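Local coordinates for protein terminal oxygenase component of carbazole (Janthinobacterium sp., PDB 7BUG) that catalyses, as the terminal oxygenase of a multicomponent Rieske dioxygenase system, the angular dioxygenation of carbazole on the way to 2'-aminobiphenyl-2,3-diol, at residues Y63-R68 with L121-V126; L76-E81 with T89-A94; A94-W99 with D106-P111. All coordinates share one frame; numbering follows the deposited sequence.

Contact 1 (Y63-R68 with L121-V126). With CO3 (carbonate ion), chain M.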
# COMPACT_ATOMS: atom_id res chain seq x y z
N TYR A 63 -8.50 -34.02 -2.48
CA TYR A 63 -7.75 -33.72 -3.70
C TYR A 63 -7.38 -32.23 -3.67
O TYR A 63 -8.15 -31.44 -3.08
CB TYR A 63 -8.61 -33.98 -4.93
CG TYR A 63 -9.03 -35.42 -5.11
CD1 TYR A 63 -10.16 -35.90 -4.50
CD2 TYR A 63 -8.25 -36.26 -5.85
CE1 TYR A 63 -10.55 -37.21 -4.65
CE2 TYR A 63 -8.64 -37.59 -6.05
CZ TYR A 63 -9.79 -38.05 -5.46
OH TYR A 63 -10.13 -39.37 -5.65
N CYS A 64 -6.25 -31.89 -4.26
CA CYS A 64 -5.74 -30.51 -4.26
C CYS A 64 -5.33 -30.13 -5.68
O CYS A 64 -4.44 -30.80 -6.24
CB CYS A 64 -4.58 -30.40 -3.28
SG CYS A 64 -3.89 -28.73 -3.25
N LEU A 65 -5.92 -29.05 -6.21
CA LEU A 65 -5.61 -28.45 -7.52
C LEU A 65 -5.12 -27.04 -7.28
O LEU A 65 -5.59 -26.39 -6.34
CB LEU A 65 -6.88 -28.33 -8.38
CG LEU A 65 -7.30 -29.53 -9.18
CD1 LEU A 65 -8.67 -29.26 -9.76
CD2 LEU A 65 -6.29 -29.81 -10.30
N LYS A 66 -4.20 -26.60 -8.09
CA LYS A 66 -3.84 -25.16 -8.06
C LYS A 66 -5.08 -24.36 -8.42
O LYS A 66 -5.71 -24.61 -9.43
CB LYS A 66 -2.63 -24.87 -8.92
CG LYS A 66 -2.30 -23.38 -8.97
CD LYS A 66 -0.90 -23.19 -9.53
CE LYS A 66 0.18 -23.63 -8.58
NZ LYS A 66 1.48 -23.07 -8.94
N ASP A 67 -5.37 -23.33 -7.65
CA ASP A 67 -6.52 -22.44 -7.89
C ASP A 67 -6.12 -21.34 -8.87
O ASP A 67 -6.05 -20.17 -8.49
CB ASP A 67 -7.00 -21.91 -6.55
CG ASP A 67 -8.30 -21.10 -6.62
OD1 ASP A 67 -9.04 -21.21 -7.63
OD2 ASP A 67 -8.59 -20.43 -5.60
N ARG A 68 -5.79 -21.72 -10.09
CA ARG A 68 -5.31 -20.75 -11.13
C ARG A 68 -5.55 -21.44 -12.46
O ARG A 68 -4.81 -22.41 -12.79
CB ARG A 68 -3.86 -20.35 -10.97
CG ARG A 68 -3.48 -19.24 -11.94
CD ARG A 68 -2.07 -18.69 -11.80
NE ARG A 68 -1.20 -19.78 -12.09
CZ ARG A 68 0.05 -19.93 -11.65
NH1 ARG A 68 0.63 -18.97 -10.96
NH2 ARG A 68 0.70 -21.02 -11.92
N LEU A 121 -3.34 -29.07 -15.10
CA LEU A 121 -3.25 -28.13 -13.98
C LEU A 121 -2.46 -28.80 -12.87
O LEU A 121 -2.65 -30.01 -12.59
CB LEU A 121 -4.69 -27.81 -13.57
CG LEU A 121 -4.94 -26.81 -12.47
CD1 LEU A 121 -4.21 -25.51 -12.69
CD2 LEU A 121 -6.45 -26.57 -12.36
N LYS A 122 -1.60 -28.06 -12.21
CA LYS A 122 -0.79 -28.60 -11.10
C LYS A 122 -1.67 -29.16 -10.01
O LYS A 122 -2.73 -28.53 -9.66
CB LYS A 122 0.12 -27.48 -10.58
CG LYS A 122 1.02 -27.93 -9.46
CD LYS A 122 2.11 -28.85 -9.92
CE LYS A 122 3.31 -28.88 -9.00
NZ LYS A 122 4.25 -29.96 -9.38
N THR A 123 -1.33 -30.35 -9.52
CA THR A 123 -1.98 -30.95 -8.36
C THR A 123 -0.88 -31.12 -7.32
O THR A 123 0.35 -31.12 -7.66
CB THR A 123 -2.64 -32.30 -8.69
OG1 THR A 123 -1.58 -33.17 -9.09
CG2 THR A 123 -3.71 -32.16 -9.74
N TYR A 124 -1.32 -31.21 -6.09
CA TYR A 124 -0.47 -31.52 -4.93
C TYR A 124 -1.07 -32.69 -4.20
O TYR A 124 -2.29 -32.76 -3.99
CB TYR A 124 -0.26 -30.29 -4.03
CG TYR A 124 0.58 -29.25 -4.71
CD1 TYR A 124 1.93 -29.44 -4.96
CD2 TYR A 124 0.04 -28.03 -5.06
CE1 TYR A 124 2.71 -28.46 -5.56
CE2 TYR A 124 0.78 -27.04 -5.68
CZ TYR A 124 2.13 -27.25 -5.92
OH TYR A 124 2.86 -26.27 -6.48
N PRO A 125 -0.20 -33.58 -3.68
CA PRO A 125 -0.67 -34.64 -2.79
C PRO A 125 -1.33 -34.09 -1.52
O PRO A 125 -0.89 -33.07 -0.99
CB PRO A 125 0.59 -35.44 -2.43
CG PRO A 125 1.59 -35.10 -3.52
CD PRO A 125 1.24 -33.69 -3.95
N VAL A 126 -2.37 -34.76 -1.05
CA VAL A 126 -3.10 -34.39 0.19
C VAL A 126 -3.36 -35.64 0.99
O VAL A 126 -3.79 -36.64 0.39
CB VAL A 126 -4.50 -33.81 -0.01
CG1 VAL A 126 -4.87 -32.90 1.13
CG2 VAL A 126 -4.76 -33.23 -1.37
C CO3 M . -2.56 -38.30 -3.42
O1 CO3 M . -2.96 -37.27 -2.76
O2 CO3 M . -1.52 -38.21 -4.27
O3 CO3 M . -3.29 -39.40 -3.38
O HOH W 1 -4.45 -34.06 -4.96

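Contact 2 (L76-E81 with T89-A94). With FES (Fe2/s2 (inorganic) cluster), chain D.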
# COMPACT_ATOMS: atom_id res chain seq x y z
N LEU A 76 -10.36 -20.29 -10.03
CA LEU A 76 -11.61 -21.04 -10.27
C LEU A 76 -12.54 -20.78 -9.08
O LEU A 76 -13.77 -20.81 -9.27
CB LEU A 76 -11.31 -22.52 -10.45
CG LEU A 76 -10.77 -22.89 -11.82
CD1 LEU A 76 -9.31 -22.65 -11.79
CD2 LEU A 76 -11.14 -24.31 -12.16
N SER A 77 -12.00 -20.54 -7.89
CA SER A 77 -12.80 -20.38 -6.65
C SER A 77 -13.66 -19.12 -6.66
O SER A 77 -14.55 -18.99 -5.79
CB SER A 77 -11.92 -20.40 -5.47
OG SER A 77 -10.95 -19.36 -5.50
N VAL A 78 -13.43 -18.19 -7.57
CA VAL A 78 -14.30 -16.98 -7.68
C VAL A 78 -15.75 -17.42 -7.92
O VAL A 78 -16.68 -16.80 -7.38
CB VAL A 78 -13.81 -16.06 -8.79
CG1 VAL A 78 -14.82 -14.97 -9.09
CG2 VAL A 78 -12.45 -15.46 -8.45
N LYS A 79 -15.92 -18.52 -8.61
CA LYS A 79 -17.26 -19.11 -8.83
C LYS A 79 -17.08 -20.59 -9.13
O LYS A 79 -16.76 -20.97 -10.24
CB LYS A 79 -18.00 -18.43 -9.98
CG LYS A 79 -19.41 -18.99 -10.20
CD LYS A 79 -20.16 -18.31 -11.33
CE LYS A 79 -21.59 -18.80 -11.52
NZ LYS A 79 -21.69 -20.19 -12.05
N VAL A 80 -17.20 -21.39 -8.09
CA VAL A 80 -16.92 -22.84 -8.22
C VAL A 80 -18.05 -23.49 -9.01
O VAL A 80 -19.25 -23.34 -8.63
CB VAL A 80 -16.78 -23.49 -6.84
CG1 VAL A 80 -16.69 -25.01 -6.97
CG2 VAL A 80 -15.57 -22.93 -6.10
N GLU A 81 -17.70 -24.22 -10.06
CA GLU A 81 -18.66 -25.02 -10.87
C GLU A 81 -18.16 -26.45 -10.88
O GLU A 81 -17.28 -26.79 -11.67
CB GLU A 81 -18.76 -24.47 -12.28
CG GLU A 81 -19.48 -23.14 -12.39
CD GLU A 81 -19.90 -22.72 -13.80
OE1 GLU A 81 -20.06 -23.62 -14.65
OE2 GLU A 81 -20.16 -21.52 -13.99
N THR A 89 -15.09 -27.15 -13.36
CA THR A 89 -15.19 -26.39 -14.62
C THR A 89 -14.88 -24.93 -14.27
O THR A 89 -15.62 -24.36 -13.42
CB THR A 89 -16.60 -26.56 -15.23
OG1 THR A 89 -16.72 -27.94 -15.57
CG2 THR A 89 -16.83 -25.67 -16.41
N CYS A 90 -13.89 -24.35 -14.90
CA CYS A 90 -13.64 -22.90 -14.71
C CYS A 90 -14.90 -22.15 -15.11
O CYS A 90 -15.53 -22.46 -16.16
CB CYS A 90 -12.44 -22.47 -15.53
SG CYS A 90 -12.09 -20.71 -15.29
N TRP A 91 -15.26 -21.15 -14.35
CA TRP A 91 -16.47 -20.33 -14.58
C TRP A 91 -16.35 -19.43 -15.81
O TRP A 91 -17.38 -18.89 -16.24
CB TRP A 91 -16.74 -19.50 -13.33
CG TRP A 91 -15.56 -18.70 -12.92
CD1 TRP A 91 -14.60 -19.06 -11.99
CD2 TRP A 91 -15.15 -17.42 -13.44
NE1 TRP A 91 -13.66 -18.08 -11.89
CE2 TRP A 91 -13.93 -17.09 -12.79
CE3 TRP A 91 -15.66 -16.55 -14.39
CZ2 TRP A 91 -13.26 -15.89 -13.04
CZ3 TRP A 91 -14.97 -15.38 -14.68
CH2 TRP A 91 -13.78 -15.07 -14.02
N TYR A 92 -15.14 -19.23 -16.35
CA TYR A 92 -14.96 -18.18 -17.36
C TYR A 92 -15.23 -18.76 -18.75
O TYR A 92 -16.11 -18.25 -19.44
CB TYR A 92 -13.58 -17.56 -17.19
CG TYR A 92 -13.39 -16.15 -17.74
CD1 TYR A 92 -14.37 -15.48 -18.45
CD2 TYR A 92 -12.16 -15.53 -17.60
CE1 TYR A 92 -14.17 -14.20 -18.95
CE2 TYR A 92 -11.91 -14.27 -18.13
CZ TYR A 92 -12.92 -13.60 -18.82
OH TYR A 92 -12.76 -12.33 -19.32
N HIS A 93 -14.43 -19.74 -19.18
CA HIS A 93 -14.60 -20.34 -20.53
C HIS A 93 -14.78 -21.85 -20.39
O HIS A 93 -14.63 -22.53 -21.36
CB HIS A 93 -13.48 -20.00 -21.51
CG HIS A 93 -13.05 -18.58 -21.44
ND1 HIS A 93 -12.14 -18.12 -20.50
CD2 HIS A 93 -13.37 -17.53 -22.24
CE1 HIS A 93 -11.99 -16.81 -20.69
NE2 HIS A 93 -12.71 -16.43 -21.76
N ALA A 94 -15.04 -22.32 -19.19
CA ALA A 94 -15.45 -23.73 -18.96
C ALA A 94 -14.36 -24.74 -19.33
O ALA A 94 -14.72 -25.94 -19.57
CB ALA A 94 -16.74 -24.05 -19.68
FE1 FES D . -10.59 -20.48 -17.03
FE2 FES D . -10.77 -19.27 -19.44
S1 FES D . -11.56 -21.28 -18.85
S2 FES D . -9.83 -18.44 -17.59
O HOH W 2 -15.05 -23.33 -11.01
O HOH W 3 -17.03 -29.71 -13.50
O HOH W 4 -19.84 -18.85 -15.04

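Contact 3 (A94-W99 with D106-P111). With FES (Fe2/s2 (inorganic) cluster), chain D.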
# COMPACT_ATOMS: atom_id res chain seq x y z
N ALA A 94 -15.04 -22.32 -19.19
CA ALA A 94 -15.45 -23.73 -18.96
C ALA A 94 -14.36 -24.74 -19.33
O ALA A 94 -14.72 -25.94 -19.57
CB ALA A 94 -16.74 -24.05 -19.68
N TRP A 95 -13.09 -24.38 -19.23
CA TRP A 95 -12.03 -25.41 -19.17
C TRP A 95 -12.28 -26.29 -17.96
O TRP A 95 -12.46 -25.83 -16.83
CB TRP A 95 -10.62 -24.81 -19.14
CG TRP A 95 -10.20 -24.11 -20.38
CD1 TRP A 95 -10.96 -23.42 -21.28
CD2 TRP A 95 -8.85 -24.03 -20.83
NE1 TRP A 95 -10.16 -22.92 -22.28
CE2 TRP A 95 -8.87 -23.27 -22.01
CE3 TRP A 95 -7.64 -24.48 -20.31
CZ2 TRP A 95 -7.69 -22.95 -22.69
CZ3 TRP A 95 -6.48 -24.21 -21.02
CH2 TRP A 95 -6.52 -23.45 -22.19
N THR A 96 -12.33 -27.61 -18.16
CA THR A 96 -12.73 -28.57 -17.14
C THR A 96 -11.56 -29.51 -16.81
O THR A 96 -10.98 -30.13 -17.75
CB THR A 96 -13.94 -29.35 -17.64
OG1 THR A 96 -14.99 -28.39 -17.84
CG2 THR A 96 -14.38 -30.41 -16.65
N TYR A 97 -11.27 -29.64 -15.52
CA TYR A 97 -10.10 -30.38 -15.01
C TYR A 97 -10.56 -31.54 -14.12
O TYR A 97 -11.50 -31.43 -13.35
CB TYR A 97 -9.21 -29.43 -14.22
CG TYR A 97 -8.82 -28.19 -14.98
CD1 TYR A 97 -7.67 -28.19 -15.76
CD2 TYR A 97 -9.50 -27.00 -14.82
CE1 TYR A 97 -7.24 -27.06 -16.41
CE2 TYR A 97 -9.10 -25.86 -15.49
CZ TYR A 97 -7.96 -25.88 -16.27
OH TYR A 97 -7.56 -24.69 -16.83
N ARG A 98 -9.85 -32.65 -14.23
CA ARG A 98 -10.02 -33.76 -13.27
C ARG A 98 -9.32 -33.43 -11.96
O ARG A 98 -8.14 -33.11 -11.99
CB ARG A 98 -9.49 -35.05 -13.88
CG ARG A 98 -10.26 -35.46 -15.13
CD ARG A 98 -9.99 -36.94 -15.35
NE ARG A 98 -8.65 -37.14 -15.80
CZ ARG A 98 -8.29 -37.54 -17.02
NH1 ARG A 98 -9.19 -37.74 -17.97
NH2 ARG A 98 -7.01 -37.73 -17.29
N TRP A 99 -9.99 -33.59 -10.82
CA TRP A 99 -9.34 -33.46 -9.51
C TRP A 99 -8.20 -34.47 -9.40
O TRP A 99 -7.22 -34.17 -8.73
CB TRP A 99 -10.37 -33.65 -8.40
CG TRP A 99 -11.33 -32.52 -8.26
CD1 TRP A 99 -12.61 -32.42 -8.76
CD2 TRP A 99 -11.07 -31.29 -7.54
NE1 TRP A 99 -13.16 -31.22 -8.39
CE2 TRP A 99 -12.25 -30.53 -7.62
CE3 TRP A 99 -10.00 -30.80 -6.80
CZ2 TRP A 99 -12.35 -29.25 -7.06
CZ3 TRP A 99 -10.12 -29.55 -6.21
CH2 TRP A 99 -11.30 -28.82 -6.28
N ASP A 106 -12.00 -31.63 -20.79
CA ASP A 106 -13.17 -31.14 -21.56
C ASP A 106 -13.05 -29.61 -21.57
O ASP A 106 -12.49 -29.04 -20.63
CB ASP A 106 -14.50 -31.60 -20.97
CG ASP A 106 -14.86 -33.03 -21.31
OD1 ASP A 106 -15.17 -33.28 -22.51
OD2 ASP A 106 -14.83 -33.90 -20.37
N ILE A 107 -13.61 -29.00 -22.59
CA ILE A 107 -13.85 -27.53 -22.57
C ILE A 107 -15.26 -27.26 -23.07
O ILE A 107 -15.52 -27.51 -24.27
CB ILE A 107 -12.82 -26.74 -23.39
CG1 ILE A 107 -11.38 -27.03 -22.98
CG2 ILE A 107 -13.14 -25.23 -23.31
CD1 ILE A 107 -10.35 -26.42 -23.86
N LEU A 108 -16.17 -26.81 -22.21
CA LEU A 108 -17.60 -26.74 -22.61
C LEU A 108 -17.80 -25.77 -23.76
O LEU A 108 -18.68 -26.00 -24.59
CB LEU A 108 -18.53 -26.41 -21.44
CG LEU A 108 -18.42 -27.30 -20.19
CD1 LEU A 108 -19.58 -27.03 -19.26
CD2 LEU A 108 -18.31 -28.77 -20.49
N THR A 109 -17.02 -24.68 -23.81
CA THR A 109 -17.16 -23.65 -24.86
C THR A 109 -16.56 -24.07 -26.19
O THR A 109 -16.80 -23.35 -27.16
CB THR A 109 -16.50 -22.35 -24.37
OG1 THR A 109 -15.12 -22.59 -24.05
CG2 THR A 109 -17.28 -21.78 -23.21
N ASN A 110 -15.81 -25.16 -26.25
CA ASN A 110 -15.22 -25.63 -27.52
C ASN A 110 -14.81 -27.09 -27.37
O ASN A 110 -13.69 -27.43 -27.03
CB ASN A 110 -14.04 -24.80 -28.01
CG ASN A 110 -13.54 -25.34 -29.33
OD1 ASN A 110 -14.15 -26.28 -29.86
ND2 ASN A 110 -12.37 -24.85 -29.80
N PRO A 111 -15.75 -28.03 -27.58
CA PRO A 111 -15.44 -29.44 -27.39
C PRO A 111 -14.47 -30.02 -28.45
O PRO A 111 -14.07 -31.20 -28.34
CB PRO A 111 -16.83 -30.08 -27.40
CG PRO A 111 -17.63 -29.20 -28.26
CD PRO A 111 -17.16 -27.78 -27.92
FE1 FES D . -10.59 -20.48 -17.03
FE2 FES D . -10.77 -19.27 -19.44
S1 FES D . -11.56 -21.28 -18.85
S2 FES D . -9.83 -18.44 -17.59

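Contact 1 (Y63-R68 with L121-V126)
Leu65 and Thr123 face each other as an antiparallel non-hydrogen-bonded pair where strand 61-66 meets the chain entering strand 123-129. Beyond the pair, Lys66 N donates to Lys122 O at 2.9 Å, nearly straight. On its other side Tyr124 N reaches Cys64 O at 3.2 Å, from above the carbonyl plane. The strands then part, and a water links Cys64 N to Tyr124 O. Leu65 and Thr123 send their side chains to one face, where Leu65 CD2 touches Thr123 CG2 at 3.5 Å. Leu121 joins them. Its CG, anti to the backbone N (chi1 -178°), is turned to segment 63-68, and its CD2 lies 3.8 Å from Leu65 CD2. Cys64 and Tyr124 take the other face. Cys64 SG sits at the ring edge, 4.0 Å from Tyr124 CB. Cys64 CB presses on Val126 CG2 at 3.4 Å, tighter than usual. Lys66 NZ forms a salt bridge and Tyr124 OH a hydrogen bond to Glu51 OE1; Lys122 pairs with Asp139. Val126 N donates to a carbonate ion, probably from the crystallisation liquor. The contact joins two central strands of the six-stranded Rieske-domain sheet by backbone bonds and apolar packing, while the shared Glu51 probably balances the Lys66 charge.

Contact 2 (L76-E81 with T89-A94)
The Trp91 indole lies against segment 76-81, with Val78 CG1 4.1 Å above one face and Tyr92 CB over the opposite face, both toward the rim. Leu76 O meets the ring edge near its plane, 3.3 Å from Trp91 CD1. Trp91 CG sits between the backbone N and the carbonyl carbon (chi1 54°), which brings it against Lys79. The hydrogen bond from Trp91 NE1 to Gln75 O holds the ring in place. Lys79 crosses the tryptophan obliquely, its CB 3.7 Å from Trp91 CB. An alanine in place of Trp91 would probably leave Gln75 O without its donor and open a gap beside Val78. Leu76 CD2 packs on cluster ligand Cys90, 3.8 Å from its CA. Thr89 N donates to Glu81 O at 2.8 Å, nearly along the C=O axis. A water bridges Glu81 OE2 and Trp91 O, and Lys79 NZ forms a salt bridge to this OE2 from above the carboxylate plane. OE2 also forms a salt bridge to Lys188 and OE1 a hydrogen bond to Tyr185, both of the second subunit. Cys90 SG binds iron FE1 of the [2Fe-2S] cluster at 2.3 Å, and His93 ND1 binds iron FE2 at 2.1 Å. Cys69 and His71 complete the Rieske set. The packing thus backs a cluster-binding loop, while the charges at Glu81 link segment 76-81 to the second subunit and would probably stabilise the ionised carboxylate.

Contact 3 (A94-W99 with D106-P111)
Thr96 N donates to Asp106 O at 2.9 Å, and Leu108 N donates to Ala94 O at 3.1 Å. The first donor is tilted 24° from the carbonyl plane. The second stands above it, 54° out. These bonds lie on either side of the non-hydrogen-bonded pair Trp95 and Ile107 in the antiparallel hairpin. Ala94 O also receives a CA-H...O contact from Ile107 CA. Asp106 OD2 accepts a hydrogen bond from Gly244 N of the second subunit.

On one face, Trp95 and Ile107 lie side by side and point the same way. Ile107 CD1 sits over the indole, 3.9 Å from the centroid of the five-membered ring, in a CH-pi contact. Ile107 CG1, anti to the carbonyl carbon (chi1 -55°), carries CD1 there. Ile107 CG2 touches Trp95 CD1 at 3.5 Å. Sulfur S1 of the [2Fe-2S] cluster approaches the same Trp95 CD1 at 3.3 Å; the indole thus lies between Ile107 and the cluster sulfur. His71 stacks on Trp95, and Phe356 of the second subunit meets that indole edge-to-face. Thr96 and Asp106 occupy the other face, with their CB atoms 4.1 Å apart. Just before strand 95-98, Ala94 CB presses on Leu108 CB, just after strand 104-107, at 3.4 Å, a tight fit. There a type I turn runs from Ile107 to Asn110.

Strand 95-98 is the middle of a three-stranded antiparallel sheet, flanked by strands 87-89 and 104-107.

All three contacts lie in the Rieske domain, and contacts 2 and 3 are nested in the loop closed by contact 1. Contact 1 belongs to the six-stranded sheet and is partly buried. Contacts 2 and 3 are buried, share Ala94, and border both the [2Fe-2S] cluster and the second subunit. Contact 2 supplies two iron ligands from segment 89-94 and combines indole packing with waters and charges. Contact 3 is a beta hairpin that offers an indole to the cluster. Asp67 OD2 joins contact 1 to Ser77 OG of contact 2, while Trp99 of contact 3 packs on Leu65. His93 O and Thr109 OG1 tie contacts 2 and 3 together.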